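Local coordinates for protein octenoyl-coa reductase/carboxylase (PDB 4A0S) that reduces and carboxylates 2-octenoyl-CoA using NADPH, fixing carbon dioxide to supply an extender unit for cinnabaramide polyketide biosynthesis, at residues 116-121 against 195-200; 57-62 against 100-105; 281-286 against 314-319; 24-29 against 50-55. One frame throughout, in Å; residues are numbered along the deposited sequence.

Contact 1: 116-121 against 195-200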
loop_
_atom_site.group_PDB
_atom_site.type_symbol
_atom_site.label_atom_id
_atom_site.label_comp_id
_atom_site.label_asym_id
_atom_site.label_seq_id
_atom_site.Cartn_x
_atom_site.Cartn_y
_atom_site.Cartn_z
ATOM N N ASP A 116 -5.967 15.003 25.790
ATOM C CA ASP A 116 -4.840 15.754 25.247
ATOM C C ASP A 116 -4.510 16.918 26.154
ATOM O O ASP A 116 -5.210 17.169 27.146
ATOM C CB ASP A 116 -5.008 16.130 23.746
ATOM C CG ASP A 116 -6.377 16.683 23.392
ATOM O OD1 ASP A 116 -7.109 17.217 24.251
ATOM O OD2 ASP A 116 -6.723 16.603 22.204
ATOM N N CYS A 117 -3.422 17.605 25.854
ATOM C CA CYS A 117 -3.059 18.741 26.646
ATOM C C CYS A 117 -1.842 19.359 26.051
ATOM O O CYS A 117 -1.189 18.763 25.191
ATOM C CB CYS A 117 -2.809 18.362 28.108
ATOM S SG CYS A 117 -1.172 17.835 28.497
ATOM N N SER A 118 -1.572 20.585 26.488
ATOM C CA SER A 118 -0.280 21.188 26.267
ATOM C C SER A 118 0.227 21.547 27.641
ATOM O O SER A 118 -0.551 21.719 28.594
ATOM C CB SER A 118 -0.394 22.431 25.405
ATOM O OG SER A 118 -1.227 23.378 26.050
ATOM N N GLY A 119 1.534 21.639 27.766
ATOM C CA GLY A 119 2.064 22.015 29.033
ATOM C C GLY A 119 3.556 21.952 29.114
ATOM O O GLY A 119 4.264 22.051 28.125
ATOM N N VAL A 120 4.021 21.804 30.336
ATOM C CA VAL A 120 5.420 21.891 30.610
ATOM C C VAL A 120 5.879 20.632 31.322
ATOM O O VAL A 120 5.268 20.194 32.293
ATOM C CB VAL A 120 5.719 23.114 31.486
ATOM C CG1 VAL A 120 7.189 23.213 31.717
ATOM C CG2 VAL A 120 5.174 24.379 30.834
ATOM N N VAL A 121 6.964 20.057 30.819
ATOM C CA VAL A 121 7.570 18.920 31.462
ATOM C C VAL A 121 8.079 19.371 32.815
ATOM O O VAL A 121 8.737 20.408 32.924
ATOM C CB VAL A 121 8.726 18.367 30.614
ATOM C CG1 VAL A 121 9.405 17.233 31.329
ATOM C CG2 VAL A 121 8.206 17.927 29.242
ATOM N N GLU A 195 -4.624 26.810 22.624
ATOM C CA GLU A 195 -4.621 26.515 21.186
ATOM C C GLU A 195 -3.896 25.204 20.879
ATOM O O GLU A 195 -4.364 24.383 20.081
ATOM C CB GLU A 195 -3.914 27.627 20.438
ATOM C CG GLU A 195 -4.742 28.872 20.223
ATOM C CD GLU A 195 -3.869 30.059 19.873
ATOM O OE1 GLU A 195 -2.664 29.865 19.663
ATOM O OE2 GLU A 195 -4.398 31.187 19.798
ATOM N N ALA A 196 -2.738 25.040 21.507
ATOM C CA ALA A 196 -1.916 23.837 21.371
ATOM C C ALA A 196 -2.661 22.595 21.900
ATOM O O ALA A 196 -2.634 21.534 21.275
ATOM C CB ALA A 196 -0.605 24.024 22.099
ATOM N N ALA A 197 -3.361 22.765 23.021
ATOM C CA ALA A 197 -4.070 21.692 23.721
ATOM C C ALA A 197 -5.249 21.098 22.957
ATOM O O ALA A 197 -5.572 19.923 23.144
ATOM C CB ALA A 197 -4.559 22.190 25.069
ATOM N N VAL A 198 -5.894 21.901 22.107
ATOM C CA VAL A 198 -7.148 21.464 21.481
ATOM C C VAL A 198 -6.971 20.419 20.379
ATOM O O VAL A 198 -7.900 19.716 20.027
ATOM C CB VAL A 198 -8.015 22.654 20.966
ATOM C CG1 VAL A 198 -8.545 23.479 22.119
ATOM C CG2 VAL A 198 -7.250 23.517 19.960
ATOM N N SER A 199 -5.757 20.286 19.885
ATOM C CA SER A 199 -5.533 19.574 18.641
ATOM C C SER A 199 -5.119 18.113 18.689
ATOM O O SER A 199 -5.565 17.347 17.851
ATOM C CB SER A 199 -4.540 20.344 17.795
ATOM O OG SER A 199 -5.107 21.579 17.432
ATOM N N PRO A 200 -4.249 17.722 19.638
ATOM C CA PRO A 200 -3.601 16.423 19.412
ATOM C C PRO A 200 -4.565 15.276 19.165
ATOM O O PRO A 200 -4.400 14.539 18.187
ATOM C CB PRO A 200 -2.792 16.206 20.695
ATOM C CG PRO A 200 -2.409 17.622 21.089
ATOM C CD PRO A 200 -3.668 18.433 20.788
HETATM O O HOH W 1 -8.569 17.279 20.401
#
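Asp116 packs against Pro200 through its CB, which lies 3.8 Å from Pro200 CB, the two side chains crossing at a slant. From there CG sits between the backbone N and the carbonyl carbon (chi1 45°), a rotation that swings it toward Ala197 and places it 3.3 Å from Ala197 O. OD1 comes equally near that carbonyl oxygen, but two acceptors cannot bond; its hydrogen bonds run instead to Ser73 OG and Asn75 ND2. OD2, the other branch, stands 3.7 Å from Pro200 N, a proline nitrogen without a proton, and accepts from Leu201 N in the first turn of helix 200-210. A water lies 2.7 Å from OD2 and 2.6 Å from Val198 O, although other acceptors compete for its protons. All this happens where strand 117-124 of the GroES-like catalytic domain, as in medium-chain dehydrogenases, passes the short helix 193-197. Further along the strand, small side chains meet in van der Waals packing. Ser118 CB meets Ala196 CB at 3.7 Å, while OG lies beside Ala197 CB and bonds to Trp193 O. Cys117 approaches with its backbone, its C being 4.0 Å from Ala197 CA.

Contact 2: 57-62 against 100-105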
loop_
_atom_site.group_PDB
_atom_site.type_symbol
_atom_site.label_atom_id
_atom_site.label_comp_id
_atom_site.label_asym_id
_atom_site.label_seq_id
_atom_site.Cartn_x
_atom_site.Cartn_y
_atom_site.Cartn_z
ATOM N N MET A 57 -0.903 12.486 43.701
ATOM C CA MET A 57 0.127 12.427 42.670
ATOM C C MET A 57 0.685 11.001 42.589
ATOM O O MET A 57 1.222 10.515 43.583
ATOM C CB MET A 57 1.263 13.377 43.025
ATOM C CG MET A 57 2.422 13.344 42.062
ATOM S SD MET A 57 1.947 13.911 40.411
ATOM C CE MET A 57 1.792 15.670 40.660
ATOM N N PRO A 58 0.586 10.341 41.413
ATOM C CA PRO A 58 1.156 8.992 41.346
ATOM C C PRO A 58 2.663 9.029 41.206
ATOM O O PRO A 58 3.238 10.078 40.895
ATOM C CB PRO A 58 0.542 8.421 40.068
ATOM C CG PRO A 58 0.378 9.604 39.194
ATOM C CD PRO A 58 -0.021 10.728 40.124
ATOM N N GLU A 59 3.290 7.890 41.459
ATOM C CA GLU A 59 4.693 7.716 41.196
ATOM C C GLU A 59 4.900 7.590 39.687
ATOM O O GLU A 59 4.118 6.938 38.969
ATOM C CB GLU A 59 5.205 6.496 41.934
ATOM C CG GLU A 59 6.671 6.174 41.737
ATOM C CD GLU A 59 7.066 4.864 42.401
ATOM O OE1 GLU A 59 6.168 4.082 42.791
ATOM O OE2 GLU A 59 8.285 4.617 42.531
ATOM N N LEU A 60 5.938 8.261 39.218
ATOM C CA LEU A 60 6.261 8.281 37.806
ATOM C C LEU A 60 7.004 7.008 37.391
ATOM O O LEU A 60 7.980 6.619 38.007
ATOM C CB LEU A 60 7.131 9.500 37.550
ATOM C CG LEU A 60 7.039 10.201 36.210
ATOM C CD1 LEU A 60 5.587 10.616 35.905
ATOM C CD2 LEU A 60 7.971 11.376 36.298
ATOM N N ALA A 61 6.523 6.355 36.346
ATOM C CA ALA A 61 7.186 5.172 35.792
ATOM C C ALA A 61 8.426 5.631 35.057
ATOM O O ALA A 61 8.543 6.804 34.742
ATOM C CB ALA A 61 6.243 4.440 34.839
ATOM N N PRO A 62 9.357 4.711 34.763
ATOM C CA PRO A 62 10.607 5.206 34.183
ATOM C C PRO A 62 10.473 5.757 32.765
ATOM O O PRO A 62 11.334 6.521 32.321
ATOM C CB PRO A 62 11.526 3.980 34.193
ATOM C CG PRO A 62 10.598 2.810 34.317
ATOM C CD PRO A 62 9.425 3.282 35.098
ATOM N N GLY A 100 -0.192 -5.465 35.745
ATOM C CA GLY A 100 0.769 -5.467 36.828
ATOM C C GLY A 100 1.827 -4.387 36.670
ATOM O O GLY A 100 1.741 -3.523 35.781
ATOM N N GLY A 101 2.829 -4.444 37.539
ATOM C CA GLY A 101 3.933 -3.500 37.501
ATOM C C GLY A 101 3.402 -2.096 37.567
ATOM O O GLY A 101 2.483 -1.788 38.343
ATOM N N TRP A 102 3.956 -1.248 36.714
ATOM C CA TRP A 102 3.605 0.160 36.724
ATOM C C TRP A 102 2.156 0.415 36.388
ATOM O O TRP A 102 1.607 1.436 36.797
ATOM C CB TRP A 102 4.514 0.928 35.788
ATOM C CG TRP A 102 5.886 1.044 36.341
ATOM C CD1 TRP A 102 6.989 0.334 35.962
ATOM C CD2 TRP A 102 6.305 1.918 37.401
ATOM N NE1 TRP A 102 8.082 0.725 36.719
ATOM C CE2 TRP A 102 7.685 1.690 37.612
ATOM C CE3 TRP A 102 5.647 2.869 38.196
ATOM C CZ2 TRP A 102 8.425 2.387 38.579
ATOM C CZ3 TRP A 102 6.384 3.570 39.151
ATOM C CH2 TRP A 102 7.760 3.313 39.338
ATOM N N ALA A 103 1.526 -0.513 35.668
ATOM C CA ALA A 103 0.137 -0.304 35.247
ATOM C C ALA A 103 -0.839 -0.250 36.414
ATOM O O ALA A 103 -1.898 0.355 36.288
ATOM C CB ALA A 103 -0.303 -1.353 34.236
ATOM N N THR A 104 -0.489 -0.862 37.547
ATOM C CA THR A 104 -1.481 -0.975 38.628
ATOM C C THR A 104 -1.879 0.403 39.150
ATOM O O THR A 104 -2.961 0.569 39.668
ATOM C CB THR A 104 -1.048 -1.886 39.824
ATOM O OG1 THR A 104 -0.136 -1.177 40.658
ATOM C CG2 THR A 104 -0.419 -3.172 39.348
ATOM N N ARG A 105 -1.002 1.389 38.986
ATOM C CA ARG A 105 -1.298 2.756 39.421
ATOM C C ARG A 105 -2.582 3.303 38.828
ATOM O O ARG A 105 -3.257 4.105 39.465
ATOM C CB ARG A 105 -0.161 3.712 39.079
ATOM C CG ARG A 105 1.152 3.467 39.830
ATOM C CD ARG A 105 2.231 4.242 39.093
ATOM N NE ARG A 105 2.165 3.912 37.662
ATOM C CZ ARG A 105 2.514 4.713 36.665
ATOM N NH1 ARG A 105 2.981 5.935 36.899
ATOM N NH2 ARG A 105 2.399 4.274 35.426
#
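Trp102 lays one face of its indole over Ala61 and Pro62. Ala61 CA sits 3.6 Å from the centroid of the six-membered ring, only 10° off its normal, and Ala61 CB lies over the same face, nearest CD2 at the ring fusion. Pro62 CD takes the pyrrole half in a second CH-pi contact, reaching to within 3.3 Å of Trp102 NE1. At the far rim, the extended side chain of Glu59 crosses the tryptophan at about a right angle: its CG lies in the plane of the ring beside CZ3, and its carboxylate is turned 74° from that plane. Arg105 ties the same loop down by another route. Its NH1 donates to Glu59 O at 2.6 Å, the carbonyl oxygen lying slightly out of the guanidinium plane. A bend at chi3 (-51°) brings NE back over its own 3-10 turn, where it bonds Trp102 O at 2.7 Å. NH2 forms a salt bridge with Glu64 and a weak bond to Trp102 O, and Trp102 CE3 lies 3.6 Å above the guanidinium plane. Glu64 OE1 in turn accepts from Ala61 N. Trp102 NE1 is hydrogen-bonded to Ile126 O of the second subunit. Away from the coenzyme and substrate sites, this is CH-pi packing of a tryptophan on an alanine-proline step, joining two loops of the GroES-like domain at a subunit interface.

Contact 3: 281-286 against 314-319. With CO8 (octanoyl-coenzyme A), chain L.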
loop_
_atom_site.group_PDB
_atom_site.type_symbol
_atom_site.label_atom_id
_atom_site.label_comp_id
_atom_site.label_asym_id
_atom_site.label_seq_id
_atom_site.Cartn_x
_atom_site.Cartn_y
_atom_site.Cartn_z
ATOM N N ILE A 281 -33.437 7.204 10.662
ATOM C CA ILE A 281 -33.155 6.832 9.276
ATOM C C ILE A 281 -32.466 5.462 9.180
ATOM O O ILE A 281 -32.718 4.699 8.237
ATOM C CB ILE A 281 -32.345 7.917 8.541
ATOM C CG1 ILE A 281 -32.440 7.707 7.028
ATOM C CG2 ILE A 281 -30.881 7.952 9.041
ATOM C CD1 ILE A 281 -31.813 8.818 6.232
ATOM N N ALA A 282 -31.642 5.151 10.182
ATOM C CA ALA A 282 -30.810 3.944 10.197
ATOM C C ALA A 282 -31.621 2.647 10.184
ATOM O O ALA A 282 -31.148 1.622 9.686
ATOM C CB ALA A 282 -29.893 3.971 11.404
ATOM N N ASP A 283 -32.833 2.711 10.736
ATOM C CA ASP A 283 -33.751 1.563 10.836
ATOM C C ASP A 283 -34.491 1.288 9.522
ATOM O O ASP A 283 -35.221 0.298 9.397
ATOM C CB ASP A 283 -34.792 1.813 11.937
ATOM C CG ASP A 283 -34.169 2.193 13.279
ATOM O OD1 ASP A 283 -33.039 1.754 13.580
ATOM O OD2 ASP A 283 -34.833 2.925 14.047
ATOM N N ASP A 284 -34.291 2.170 8.548
ATOM C CA ASP A 284 -35.099 2.192 7.339
ATOM C C ASP A 284 -34.196 2.056 6.109
ATOM O O ASP A 284 -33.796 3.062 5.520
ATOM C CB ASP A 284 -35.885 3.509 7.306
ATOM C CG ASP A 284 -36.984 3.538 6.250
ATOM O OD1 ASP A 284 -36.893 2.837 5.222
ATOM O OD2 ASP A 284 -37.941 4.309 6.443
ATOM N N PRO A 285 -33.887 0.806 5.709
ATOM C CA PRO A 285 -32.972 0.533 4.596
ATOM C C PRO A 285 -33.317 1.303 3.323
ATOM O O PRO A 285 -32.418 1.850 2.675
ATOM C CB PRO A 285 -33.143 -0.971 4.366
ATOM C CG PRO A 285 -33.573 -1.495 5.673
ATOM C CD PRO A 285 -34.448 -0.440 6.261
ATOM N N ARG A 286 -34.607 1.344 2.983
ATOM C CA ARG A 286 -35.077 2.040 1.794
ATOM C C ARG A 286 -34.733 3.522 1.820
ATOM O O ARG A 286 -34.168 4.055 0.859
ATOM C CB ARG A 286 -36.591 1.870 1.620
ATOM C CG ARG A 286 -37.127 2.525 0.348
ATOM C CD ARG A 286 -36.172 2.256 -0.814
ATOM N NE ARG A 286 -36.732 2.592 -2.118
ATOM C CZ ARG A 286 -36.155 2.274 -3.274
ATOM N NH1 ARG A 286 -35.004 1.605 -3.283
ATOM N NH2 ARG A 286 -36.728 2.617 -4.422
ATOM N N THR A 314 -20.056 9.901 13.182
ATOM C CA THR A 314 -21.399 10.214 13.636
ATOM C C THR A 314 -22.163 8.947 13.929
ATOM O O THR A 314 -23.055 8.961 14.757
ATOM C CB THR A 314 -22.162 11.046 12.609
ATOM O OG1 THR A 314 -21.705 10.719 11.289
ATOM C CG2 THR A 314 -21.925 12.517 12.874
ATOM N N GLY A 315 -21.828 7.870 13.225
ATOM C CA GLY A 315 -22.248 6.526 13.627
ATOM C C GLY A 315 -23.402 5.923 12.864
ATOM O O GLY A 315 -23.568 6.181 11.673
ATOM N N ARG A 316 -24.196 5.135 13.588
ATOM C CA ARG A 316 -25.317 4.347 13.062
ATOM C C ARG A 316 -26.244 5.141 12.137
ATOM O O ARG A 316 -26.666 4.663 11.081
ATOM C CB ARG A 316 -26.079 3.743 14.259
ATOM C CG ARG A 316 -27.533 3.441 14.056
ATOM C CD ARG A 316 -28.075 2.535 15.151
ATOM N NE ARG A 316 -29.372 1.999 14.727
ATOM C CZ ARG A 316 -29.535 0.910 13.976
ATOM N NH1 ARG A 316 -28.492 0.185 13.582
ATOM N NH2 ARG A 316 -30.751 0.523 13.634
ATOM N N VAL A 317 -26.525 6.375 12.520
ATOM C CA VAL A 317 -27.485 7.206 11.805
ATOM C C VAL A 317 -27.017 7.506 10.384
ATOM O O VAL A 317 -27.809 7.491 9.448
ATOM C CB VAL A 317 -27.758 8.504 12.588
ATOM C CG1 VAL A 317 -28.446 9.529 11.717
ATOM C CG2 VAL A 317 -28.618 8.197 13.795
ATOM N N THR A 318 -25.723 7.758 10.239
ATOM C CA THR A 318 -25.150 8.192 8.967
ATOM C C THR A 318 -24.418 7.081 8.239
ATOM O O THR A 318 -24.109 7.208 7.052
ATOM C CB THR A 318 -24.143 9.333 9.184
ATOM O OG1 THR A 318 -23.143 8.908 10.114
ATOM C CG2 THR A 318 -24.850 10.551 9.741
ATOM N N PHE A 319 -24.101 6.005 8.945
ATOM C CA PHE A 319 -23.147 5.059 8.387
ATOM C C PHE A 319 -23.650 4.366 7.133
ATOM O O PHE A 319 -22.888 4.174 6.202
ATOM C CB PHE A 319 -22.704 4.031 9.410
ATOM C CG PHE A 319 -21.587 3.170 8.925
ATOM C CD1 PHE A 319 -20.280 3.597 9.035
ATOM C CD2 PHE A 319 -21.845 1.948 8.324
ATOM C CE1 PHE A 319 -19.233 2.816 8.579
ATOM C CE2 PHE A 319 -20.792 1.161 7.851
ATOM C CZ PHE A 319 -19.497 1.606 7.975
HETATM N N1A CO8 L . -38.677 -5.721 -11.608
HETATM C C2A CO8 L . -38.208 -4.786 -12.430
HETATM N N3A CO8 L . -37.335 -3.870 -12.017
HETATM C C4A CO8 L . -36.901 -3.865 -10.741
HETATM C C5A CO8 L . -37.373 -4.828 -9.855
HETATM C C6A CO8 L . -38.287 -5.773 -10.319
HETATM N N6A CO8 L . -38.765 -6.718 -9.510
HETATM N N7A CO8 L . -36.798 -4.606 -8.675
HETATM C C8A CO8 L . -35.997 -3.548 -8.809
HETATM N N9A CO8 L . -36.060 -3.085 -10.065
HETATM C C1B CO8 L . -35.289 -1.913 -10.622
HETATM C C2B CO8 L . -35.715 -0.520 -10.133
HETATM O O2B CO8 L . -35.675 0.402 -11.233
HETATM C C3B CO8 L . -34.650 -0.167 -9.092
HETATM O O3B CO8 L . -34.393 1.241 -9.079
HETATM P P3B CO8 L . -34.681 2.119 -7.751
HETATM O O7A CO8 L . -36.238 1.833 -7.394
HETATM O O8A CO8 L . -33.805 1.447 -6.567
HETATM O O9A CO8 L . -34.364 3.551 -7.972
HETATM C C4B CO8 L . -33.413 -0.856 -9.638
HETATM O O4B CO8 L . -33.903 -2.109 -10.178
HETATM C C5B CO8 L . -32.375 -1.049 -8.506
HETATM O O5B CO8 L . -31.088 -1.477 -9.015
HETATM P P1A CO8 L . -30.007 -0.429 -9.672
HETATM O O1A CO8 L . -28.648 -1.298 -9.912
HETATM O O2A CO8 L . -30.506 0.210 -10.919
HETATM O O3A CO8 L . -29.664 0.718 -8.548
HETATM P P2A CO8 L . -28.264 0.806 -7.702
HETATM O O4A CO8 L . -28.616 1.800 -6.484
HETATM O O5A CO8 L . -27.049 1.242 -8.464
HETATM O O6A CO8 L . -28.058 -0.635 -7.000
HETATM C CBP CO8 L . -26.889 -2.676 -6.374
HETATM C CCP CO8 L . -26.763 -1.249 -6.915
HETATM C CDP CO8 L . -27.463 -2.583 -4.951
HETATM C CEP CO8 L . -25.480 -3.289 -6.344
HETATM C CAP CO8 L . -27.850 -3.466 -7.311
HETATM O OAP CO8 L . -27.438 -3.320 -8.685
HETATM C C9P CO8 L . -27.872 -4.963 -6.991
HETATM O O9P CO8 L . -28.425 -5.403 -5.974
HETATM N N8P CO8 L . -27.233 -5.694 -7.905
HETATM C C7P CO8 L . -27.062 -7.140 -7.807
HETATM C C6P CO8 L . -26.039 -7.419 -6.702
HETATM C C5P CO8 L . -26.340 -8.785 -6.094
HETATM O O5P CO8 L . -27.164 -8.912 -5.186
HETATM N N4P CO8 L . -25.686 -9.805 -6.648
HETATM C C3P CO8 L . -24.714 -9.636 -7.739
HETATM C C2P CO8 L . -23.947 -10.937 -7.886
HETATM S S1P CO8 L . -22.589 -11.112 -6.657
HETATM C "C1'" CO8 L . -21.802 -12.392 -7.494
HETATM O "O1'" CO8 L . -22.226 -13.545 -7.362
HETATM C "C2'" CO8 L . -20.749 -12.058 -8.342
HETATM C "C3'" CO8 L . -20.050 -13.021 -9.063
HETATM C "C4'" CO8 L . -18.950 -12.716 -9.877
HETATM C "C5'" CO8 L . -18.642 -11.227 -10.071
HETATM C "C6'" CO8 L . -17.616 -11.037 -11.203
HETATM C "C7'" CO8 L . -17.603 -9.561 -11.563
HETATM C "C8'" CO8 L . -16.530 -9.296 -12.605
#
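Ala282 and Ile281 press directly on the backbone of the first turn of helix 316-325, and here the packing is close. Ala282 CB lies 3.3 Å from Arg316 O and 3.6 Å from Arg316 CG. Beside it, Ile281 CG2 approaches Val317 O to 3.1 Å and touches Val317 CG1, the two branched side chains crossing at about a right angle. Toward solvent, the contact thins to a single ion pair. Arg316 runs extended from CG to NE, and at chi4 (86°) CZ turns aside; NH2 then reaches Asp283 OD1 at 2.6 Å. OD1 lies near the guanidinium plane and carries the bridge, met nearly along its C-O axis; the two flat groups are 35° apart. Ala282 CB rests over one guanidinium face, toward its rim, and NH1 is held separately by Leu342 O. An alanine in place of Arg316 would probably leave Asp283 without its counter-charge and Leu342 O without this donor. Beyond the contact, Arg286 NH2 binds O7A of the 3'-phosphate of octanoyl-CoA at 3.1 Å. Asp284 N-caps helix 285-303, while 314-319 leads from strand 309-312 of the Rossmann sheet into helix 316-325, Thr314 touching NADP and Phe319 meeting Phe345 of the third subunit edge-to-face.

Contact 4: 24-29 against 50-55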
loop_
_atom_site.group_PDB
_atom_site.type_symbol
_atom_site.label_atom_id
_atom_site.label_comp_id
_atom_site.label_asym_id
_atom_site.label_seq_id
_atom_site.Cartn_x
_atom_site.Cartn_y
_atom_site.Cartn_z
ATOM N N THR A 24 -0.358 15.985 45.931
ATOM C CA THR A 24 -1.672 15.908 45.306
ATOM C C THR A 24 -1.763 16.963 44.229
ATOM O O THR A 24 -0.952 17.881 44.164
ATOM C CB THR A 24 -2.831 16.148 46.315
ATOM O OG1 THR A 24 -2.846 17.520 46.708
ATOM C CG2 THR A 24 -2.694 15.263 47.562
ATOM N N TYR A 25 -2.759 16.834 43.370
ATOM C CA TYR A 25 -3.008 17.886 42.420
ATOM C C TYR A 25 -4.474 17.980 42.104
ATOM O O TYR A 25 -5.217 17.020 42.299
ATOM C CB TYR A 25 -2.166 17.703 41.157
ATOM C CG TYR A 25 -2.473 16.471 40.361
ATOM C CD1 TYR A 25 -1.811 15.288 40.628
ATOM C CD2 TYR A 25 -3.409 16.494 39.327
ATOM C CE1 TYR A 25 -2.055 14.155 39.905
ATOM C CE2 TYR A 25 -3.677 15.342 38.584
ATOM C CZ TYR A 25 -2.995 14.180 38.887
ATOM O OH TYR A 25 -3.217 13.025 38.184
ATOM N N LEU A 26 -4.874 19.150 41.617
ATOM C CA LEU A 26 -6.254 19.406 41.202
ATOM C C LEU A 26 -6.556 18.672 39.897
ATOM O O LEU A 26 -5.804 18.754 38.918
ATOM C CB LEU A 26 -6.482 20.910 41.040
ATOM C CG LEU A 26 -7.899 21.424 40.764
ATOM C CD1 LEU A 26 -8.822 21.027 41.900
ATOM C CD2 LEU A 26 -7.885 22.934 40.594
ATOM N N ALA A 27 -7.656 17.944 39.885
ATOM C CA ALA A 27 -7.999 17.159 38.706
ATOM C C ALA A 27 -9.491 17.081 38.495
ATOM O O ALA A 27 -10.252 16.909 39.447
ATOM C CB ALA A 27 -7.433 15.757 38.829
ATOM N N LEU A 28 -9.885 17.193 37.230
ATOM C CA LEU A 28 -11.214 16.837 36.805
ATOM C C LEU A 28 -11.214 15.331 36.774
ATOM O O LEU A 28 -10.404 14.725 36.075
ATOM C CB LEU A 28 -11.513 17.384 35.411
ATOM C CG LEU A 28 -12.982 17.269 34.999
ATOM C CD1 LEU A 28 -13.875 18.257 35.791
ATOM C CD2 LEU A 28 -13.104 17.470 33.506
ATOM N N HIS A 29 -12.104 14.723 37.552
ATOM C CA HIS A 29 -12.113 13.274 37.626
ATOM C C HIS A 29 -13.484 12.714 37.876
ATOM O O HIS A 29 -14.434 13.438 38.218
ATOM C CB HIS A 29 -11.163 12.793 38.723
ATOM C CG HIS A 29 -11.576 13.208 40.097
ATOM N ND1 HIS A 29 -11.327 14.471 40.594
ATOM C CD2 HIS A 29 -12.222 12.532 41.077
ATOM C CE1 HIS A 29 -11.806 14.552 41.824
ATOM N NE2 HIS A 29 -12.350 13.389 42.143
ATOM N N LEU A 50 -18.797 14.499 36.947
ATOM C CA LEU A 50 -17.508 15.181 37.008
ATOM C C LEU A 50 -17.245 15.791 38.372
ATOM O O LEU A 50 -18.120 16.438 38.945
ATOM C CB LEU A 50 -17.401 16.233 35.910
ATOM C CG LEU A 50 -17.174 15.605 34.531
ATOM C CD1 LEU A 50 -17.260 16.650 33.424
ATOM C CD2 LEU A 50 -15.831 14.853 34.459
ATOM N N ARG A 51 -16.052 15.541 38.901
ATOM C CA ARG A 51 -15.623 16.092 40.184
ATOM C C ARG A 51 -14.372 16.898 39.934
ATOM O O ARG A 51 -13.585 16.556 39.048
ATOM C CB ARG A 51 -15.299 14.994 41.200
ATOM C CG ARG A 51 -16.306 13.842 41.291
ATOM C CD ARG A 51 -17.502 14.149 42.185
ATOM N NE ARG A 51 -18.663 13.339 41.798
ATOM C CZ ARG A 51 -19.914 13.538 42.224
ATOM N NH1 ARG A 51 -20.187 14.518 43.073
ATOM N NH2 ARG A 51 -20.894 12.746 41.801
ATOM N N LEU A 52 -14.204 17.986 40.678
ATOM C CA LEU A 52 -12.948 18.703 40.643
ATOM C C LEU A 52 -12.409 18.779 42.049
ATOM O O LEU A 52 -13.031 19.372 42.931
ATOM C CB LEU A 52 -13.106 20.100 40.053
ATOM C CG LEU A 52 -11.801 20.845 39.781
ATOM C CD1 LEU A 52 -11.010 20.176 38.663
ATOM C CD2 LEU A 52 -12.137 22.291 39.402
ATOM N N GLY A 53 -11.248 18.161 42.249
ATOM C CA GLY A 53 -10.612 18.155 43.555
ATOM C C GLY A 53 -9.241 17.524 43.475
ATOM O O GLY A 53 -8.822 17.012 42.405
ATOM N N GLU A 54 -8.548 17.576 44.610
ATOM C CA GLU A 54 -7.214 17.032 44.738
ATOM C C GLU A 54 -7.230 15.520 44.613
ATOM O O GLU A 54 -8.071 14.835 45.188
ATOM C CB GLU A 54 -6.584 17.440 46.074
ATOM C CG GLU A 54 -6.365 18.949 46.264
ATOM C CD GLU A 54 -5.387 19.546 45.263
ATOM O OE1 GLU A 54 -4.220 19.101 45.225
ATOM O OE2 GLU A 54 -5.780 20.469 44.512
ATOM N N VAL A 55 -6.291 15.000 43.840
ATOM C CA VAL A 55 -6.111 13.575 43.738
ATOM C C VAL A 55 -4.641 13.293 44.028
ATOM O O VAL A 55 -3.795 14.165 43.826
ATOM C CB VAL A 55 -6.502 13.018 42.330
ATOM C CG1 VAL A 55 -7.984 13.212 42.047
ATOM C CG2 VAL A 55 -5.660 13.667 41.259
#
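Val55 fits its two methyls against two rings of the facing strand: CG2 over one face of Tyr25, 3.7 Å from the ring centroid, and CG1 over His29. The imidazole is a wedge between bumps, because Arg51 CB sits 3.4 Å above its opposite face and the edge at CE1 slots beside Gly53 N, 3.7 Å away. Chi1 (65°) sets CG between the backbone N and the carbonyl carbon, and chi2 (-80°) turns the ring; ND1 donates to Ala27 O at 2.9 Å. Gly53 N reaches that oxygen from the other face of the carbonyl plane. A leucine at His29 would probably leave Ala27 O without its second donor and disturb the fit between Arg51 and Val55. Leu26, Leu28 and Leu52 share the other face: Leu26 CD1 nestles on Leu52 CG, Leu52 CD1 settles against the backbone at Ala27 O and Leu28 N, and Leu50 CD2, from just before the strand, packs on Leu28 CG. Thr24 OG1 donates to the anti lone pair of Glu54 OE1, 2.6 Å away. Six backbone bonds join the strands, an antiparallel pairing that turns a corner at Gly53, part of the small antiparallel sheet of 24-31 with 51-52, 54-56 and 110-112.

How the contacts relate
Contact 1 is the most central, wholly buried between a strand and a helix of the catalytic domain, and its polar side chains find their main partners beyond the two segments. Contact 3 is likewise mostly buried but lies on the opposite side of the chain's centre, in the coenzyme-binding domain, about 35 Å away between centres; there methyl groups packed on a helix backbone give way to an ion pair near solvent. Contacts 2 and 4 are partly exposed neighbours that touch, Met57 CE lying 3.6 Å from Tyr25 CD1, as the chain of 50-55 runs on into 57-62. Contact 4 rests on backbone pairing between strands, whereas contact 2 joins loops through side chains.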